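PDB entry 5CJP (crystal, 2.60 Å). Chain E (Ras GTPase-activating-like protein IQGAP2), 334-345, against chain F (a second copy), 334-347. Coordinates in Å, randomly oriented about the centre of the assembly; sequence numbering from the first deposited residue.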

# COMPACT_ATOMS: atom_id res chain seq x y z
N LYS E 334 -9.92 8.14 25.18
CA LYS E 334 -10.73 8.82 24.17
C LYS E 334 -11.56 7.81 23.37
O LYS E 334 -11.31 6.61 23.44
CB LYS E 334 -9.84 9.64 23.24
CG LYS E 334 -9.28 10.91 23.87
CD LYS E 334 -10.40 11.79 24.39
CE LYS E 334 -9.86 13.09 24.96
NZ LYS E 334 -9.22 13.96 23.92
N PRO E 335 -12.56 8.29 22.61
CA PRO E 335 -13.42 7.42 21.79
C PRO E 335 -12.62 6.71 20.70
O PRO E 335 -11.61 7.23 20.21
CB PRO E 335 -14.44 8.38 21.18
CG PRO E 335 -14.41 9.57 22.10
CD PRO E 335 -12.96 9.70 22.46
N VAL E 336 -13.07 5.53 20.30
CA VAL E 336 -12.34 4.82 19.27
C VAL E 336 -13.12 4.65 17.97
O VAL E 336 -14.33 4.42 17.96
CB VAL E 336 -11.83 3.44 19.80
CG1 VAL E 336 -12.79 2.90 20.84
CG2 VAL E 336 -11.69 2.45 18.65
N ILE E 337 -12.38 4.79 16.87
CA ILE E 337 -12.89 4.66 15.51
C ILE E 337 -12.15 3.45 14.90
O ILE E 337 -11.00 3.20 15.23
CB ILE E 337 -12.54 5.92 14.69
CG1 ILE E 337 -13.51 7.04 15.00
CG2 ILE E 337 -12.55 5.61 13.24
CD1 ILE E 337 -13.41 7.51 16.40
N TYR E 338 -12.81 2.69 14.04
CA TYR E 338 -12.14 1.56 13.41
C TYR E 338 -12.73 1.17 12.05
O TYR E 338 -13.80 1.62 11.65
CB TYR E 338 -12.13 0.36 14.35
CG TYR E 338 -13.48 -0.29 14.58
CD1 TYR E 338 -13.81 -1.50 13.96
CD2 TYR E 338 -14.43 0.30 15.43
CE1 TYR E 338 -15.05 -2.10 14.19
CE2 TYR E 338 -15.66 -0.30 15.67
CZ TYR E 338 -15.96 -1.49 15.05
OH TYR E 338 -17.18 -2.08 15.29
N ILE E 339 -12.02 0.30 11.36
CA ILE E 339 -12.40 -0.14 10.04
C ILE E 339 -13.07 -1.51 10.05
O ILE E 339 -12.48 -2.49 10.52
CB ILE E 339 -11.13 -0.18 9.17
CG1 ILE E 339 -10.64 1.25 8.95
CG2 ILE E 339 -11.36 -1.00 7.93
CD1 ILE E 339 -11.63 2.13 8.27
N SER E 340 -14.27 -1.61 9.51
CA SER E 340 -14.97 -2.89 9.51
C SER E 340 -15.60 -3.23 8.14
O SER E 340 -15.41 -2.52 7.15
CB SER E 340 -16.05 -2.87 10.62
OG SER E 340 -16.57 -4.16 10.90
N ILE E 341 -16.35 -4.33 8.10
CA ILE E 341 -17.05 -4.77 6.90
C ILE E 341 -18.53 -4.53 7.17
O ILE E 341 -18.95 -4.49 8.32
CB ILE E 341 -16.87 -6.26 6.67
CG1 ILE E 341 -15.50 -6.56 6.13
CG2 ILE E 341 -17.87 -6.77 5.66
CD1 ILE E 341 -15.29 -8.03 6.05
N GLU E 342 -19.32 -4.37 6.11
CA GLU E 342 -20.76 -4.15 6.23
C GLU E 342 -21.47 -4.54 4.94
O GLU E 342 -20.95 -4.33 3.84
CB GLU E 342 -21.07 -2.69 6.56
CG GLU E 342 -22.52 -2.47 6.96
CD GLU E 342 -22.93 -3.27 8.20
OE1 GLU E 342 -22.60 -2.83 9.33
OE2 GLU E 342 -23.56 -4.36 8.06
N GLU E 343 -22.65 -5.13 5.06
CA GLU E 343 -23.39 -5.53 3.87
C GLU E 343 -24.53 -4.54 3.69
O GLU E 343 -25.09 -4.05 4.66
CB GLU E 343 -23.92 -6.96 4.03
CG GLU E 343 -24.53 -7.53 2.75
CD GLU E 343 -24.97 -8.98 2.90
OE1 GLU E 343 -24.10 -9.86 3.05
OE2 GLU E 343 -26.20 -9.23 2.86
N ILE E 344 -24.85 -4.21 2.44
CA ILE E 344 -25.91 -3.25 2.18
C ILE E 344 -27.27 -3.91 2.04
O ILE E 344 -27.43 -4.86 1.28
CB ILE E 344 -25.63 -2.41 0.93
CG1 ILE E 344 -25.97 -0.96 1.23
CG2 ILE E 344 -26.43 -2.88 -0.25
CD1 ILE E 344 -25.19 -0.43 2.36
N ILE E 345 -28.24 -3.37 2.77
CA ILE E 345 -29.61 -3.89 2.77
C ILE E 345 -30.22 -3.96 1.36
O ILE E 345 -30.84 -4.95 0.99
CB ILE E 345 -30.54 -3.02 3.66
CG1 ILE E 345 -30.01 -3.00 5.11
CG2 ILE E 345 -31.96 -3.56 3.61
CD1 ILE E 345 -28.78 -2.11 5.33
N LYS F 334 -26.51 -9.03 -6.73
CA LYS F 334 -26.34 -9.64 -5.42
C LYS F 334 -25.94 -8.56 -4.42
O LYS F 334 -25.36 -7.54 -4.79
CB LYS F 334 -25.31 -10.76 -5.50
CG LYS F 334 -25.63 -11.79 -6.59
CD LYS F 334 -25.27 -13.21 -6.18
CE LYS F 334 -26.17 -13.71 -5.05
NZ LYS F 334 -25.84 -15.10 -4.62
N PRO F 335 -26.27 -8.75 -3.13
CA PRO F 335 -25.95 -7.79 -2.07
C PRO F 335 -24.48 -7.41 -1.98
O PRO F 335 -23.60 -8.28 -1.99
CB PRO F 335 -26.45 -8.50 -0.81
CG PRO F 335 -27.60 -9.28 -1.32
CD PRO F 335 -27.02 -9.88 -2.58
N VAL F 336 -24.23 -6.11 -1.87
CA VAL F 336 -22.87 -5.58 -1.79
C VAL F 336 -22.26 -5.48 -0.39
O VAL F 336 -22.86 -4.94 0.55
CB VAL F 336 -22.80 -4.18 -2.45
CG1 VAL F 336 -23.30 -4.26 -3.88
CG2 VAL F 336 -23.62 -3.17 -1.67
N ILE F 337 -21.05 -6.04 -0.26
CA ILE F 337 -20.29 -6.01 0.98
C ILE F 337 -19.27 -4.92 0.77
O ILE F 337 -18.61 -4.87 -0.26
CB ILE F 337 -19.53 -7.34 1.22
CG1 ILE F 337 -20.45 -8.36 1.89
CG2 ILE F 337 -18.34 -7.12 2.11
CD1 ILE F 337 -21.57 -8.79 0.99
N TYR F 338 -19.13 -4.01 1.73
CA TYR F 338 -18.13 -2.96 1.58
C TYR F 338 -17.40 -2.71 2.91
O TYR F 338 -17.86 -3.13 3.98
CB TYR F 338 -18.79 -1.67 1.10
CG TYR F 338 -19.71 -1.07 2.12
CD1 TYR F 338 -19.30 -0.00 2.92
CD2 TYR F 338 -20.99 -1.61 2.33
CE1 TYR F 338 -20.13 0.52 3.91
CE2 TYR F 338 -21.83 -1.09 3.32
CZ TYR F 338 -21.39 -0.02 4.10
OH TYR F 338 -22.22 0.49 5.08
N ILE F 339 -16.25 -2.06 2.81
CA ILE F 339 -15.44 -1.73 3.98
C ILE F 339 -15.97 -0.43 4.58
O ILE F 339 -16.11 0.56 3.88
CB ILE F 339 -13.94 -1.56 3.61
CG1 ILE F 339 -13.31 -2.94 3.41
CG2 ILE F 339 -13.21 -0.83 4.72
CD1 ILE F 339 -13.42 -3.80 4.59
N SER F 340 -16.28 -0.46 5.87
CA SER F 340 -16.84 0.70 6.56
C SER F 340 -16.06 1.17 7.78
O SER F 340 -15.33 0.39 8.40
CB SER F 340 -18.25 0.38 7.01
OG SER F 340 -18.21 -0.80 7.81
N ILE F 341 -16.25 2.44 8.12
CA ILE F 341 -15.64 3.04 9.29
C ILE F 341 -16.74 3.02 10.39
O ILE F 341 -17.90 3.34 10.14
CB ILE F 341 -15.06 4.47 8.96
CG1 ILE F 341 -15.56 5.50 9.95
CG2 ILE F 341 -15.31 4.85 7.56
CD1 ILE F 341 -15.06 5.25 11.30
N GLU F 342 -16.38 2.57 11.59
CA GLU F 342 -17.32 2.47 12.70
C GLU F 342 -16.78 3.17 13.95
O GLU F 342 -15.57 3.32 14.10
CB GLU F 342 -17.55 0.99 13.04
CG GLU F 342 -17.78 0.08 11.86
CD GLU F 342 -19.19 0.19 11.29
OE1 GLU F 342 -20.08 0.73 11.98
OE2 GLU F 342 -19.40 -0.29 10.15
N GLU F 343 -17.68 3.60 14.83
CA GLU F 343 -17.29 4.26 16.08
C GLU F 343 -17.73 3.35 17.22
O GLU F 343 -18.67 2.57 17.07
CB GLU F 343 -17.98 5.62 16.25
CG GLU F 343 -19.39 5.55 16.90
CD GLU F 343 -20.06 6.93 17.11
OE1 GLU F 343 -19.46 7.79 17.79
OE2 GLU F 343 -21.19 7.16 16.59
N ILE F 344 -17.05 3.41 18.36
CA ILE F 344 -17.49 2.61 19.49
C ILE F 344 -18.25 3.54 20.43
O ILE F 344 -17.77 4.63 20.73
CB ILE F 344 -16.33 1.97 20.25
CG1 ILE F 344 -15.64 0.93 19.35
CG2 ILE F 344 -16.86 1.24 21.50
CD1 ILE F 344 -16.56 -0.16 18.95
N ILE F 345 -19.44 3.11 20.85
CA ILE F 345 -20.30 3.88 21.76
C ILE F 345 -19.57 4.67 22.86
O ILE F 345 -19.69 5.90 22.93
CB ILE F 345 -21.33 2.96 22.46
CG1 ILE F 345 -22.07 2.11 21.40
CG2 ILE F 345 -22.34 3.80 23.25
CD1 ILE F 345 -22.85 2.93 20.42
N SER F 346 -18.82 3.95 23.70
CA SER F 346 -18.06 4.50 24.83
C SER F 346 -18.87 4.36 26.11
O SER F 346 -19.92 5.00 26.27
CB SER F 346 -17.70 5.98 24.62
OG SER F 346 -16.72 6.15 23.61
N THR F 347 -18.39 3.52 27.03
CA THR F 347 -19.06 3.27 28.31
C THR F 347 -18.91 4.49 29.23
O THR F 347 -17.84 5.09 29.30
CB THR F 347 -18.47 2.01 29.02
OG1 THR F 347 -18.59 0.88 28.15
CG2 THR F 347 -19.22 1.72 30.33

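Two copies of one strand pair antiparallel about Ser340(E) and Ser340(F), burying 1084 Å² summed over both sides. Pro335(E), which has no amide hydrogen to donate, only brushes Ser346(F), with Pro335(E) CB 4.0 Å from Ser346(F) OG. Val336(E) O accepts a hydrogen bond from Ile344(F) N (2.9 Å), while its CG1 packs on Ile344(F) CB (3.7 Å). Ile337(E), buried, sends CG2 against Ile341(F) CD1 (3.2 Å). Tyr338(E) pairs with Glu342(F) through two hydrogen bonds, N to O (2.8 Å) and O to N (2.7 Å); its p rotamer lays one ring face over Glu342(F) CB, so the aliphatic part of an acidic residue serves as packing surface. On the face shared with Ile337(E), Ile339(E) CG2 meets Ile339(F) CG2 (3.7 Å). At the centre, Ser340(E) N to Ser340(F) O (2.5 Å) and Ser340(E) O to Ser340(F) N (2.6 Å) close a short ring; the small side chains fit this buried site. Ile341(E) CG2 extends the isoleucine layer to Ile337(F) CG2 (3.6 Å). Glu342(E) O accepts from Tyr338(F) N (2.8 Å), but its OE1 lies 4.2 Å from Glu342(F) OE2, a like-charge approach. Glu343(E) OE1 reaches Ile337(F) CD1 (3.4 Å). Ile344(E) N donates to Val336(F) O (2.8 Å), and its CD1 packs against Tyr338(F) CE2 (3.6 Å).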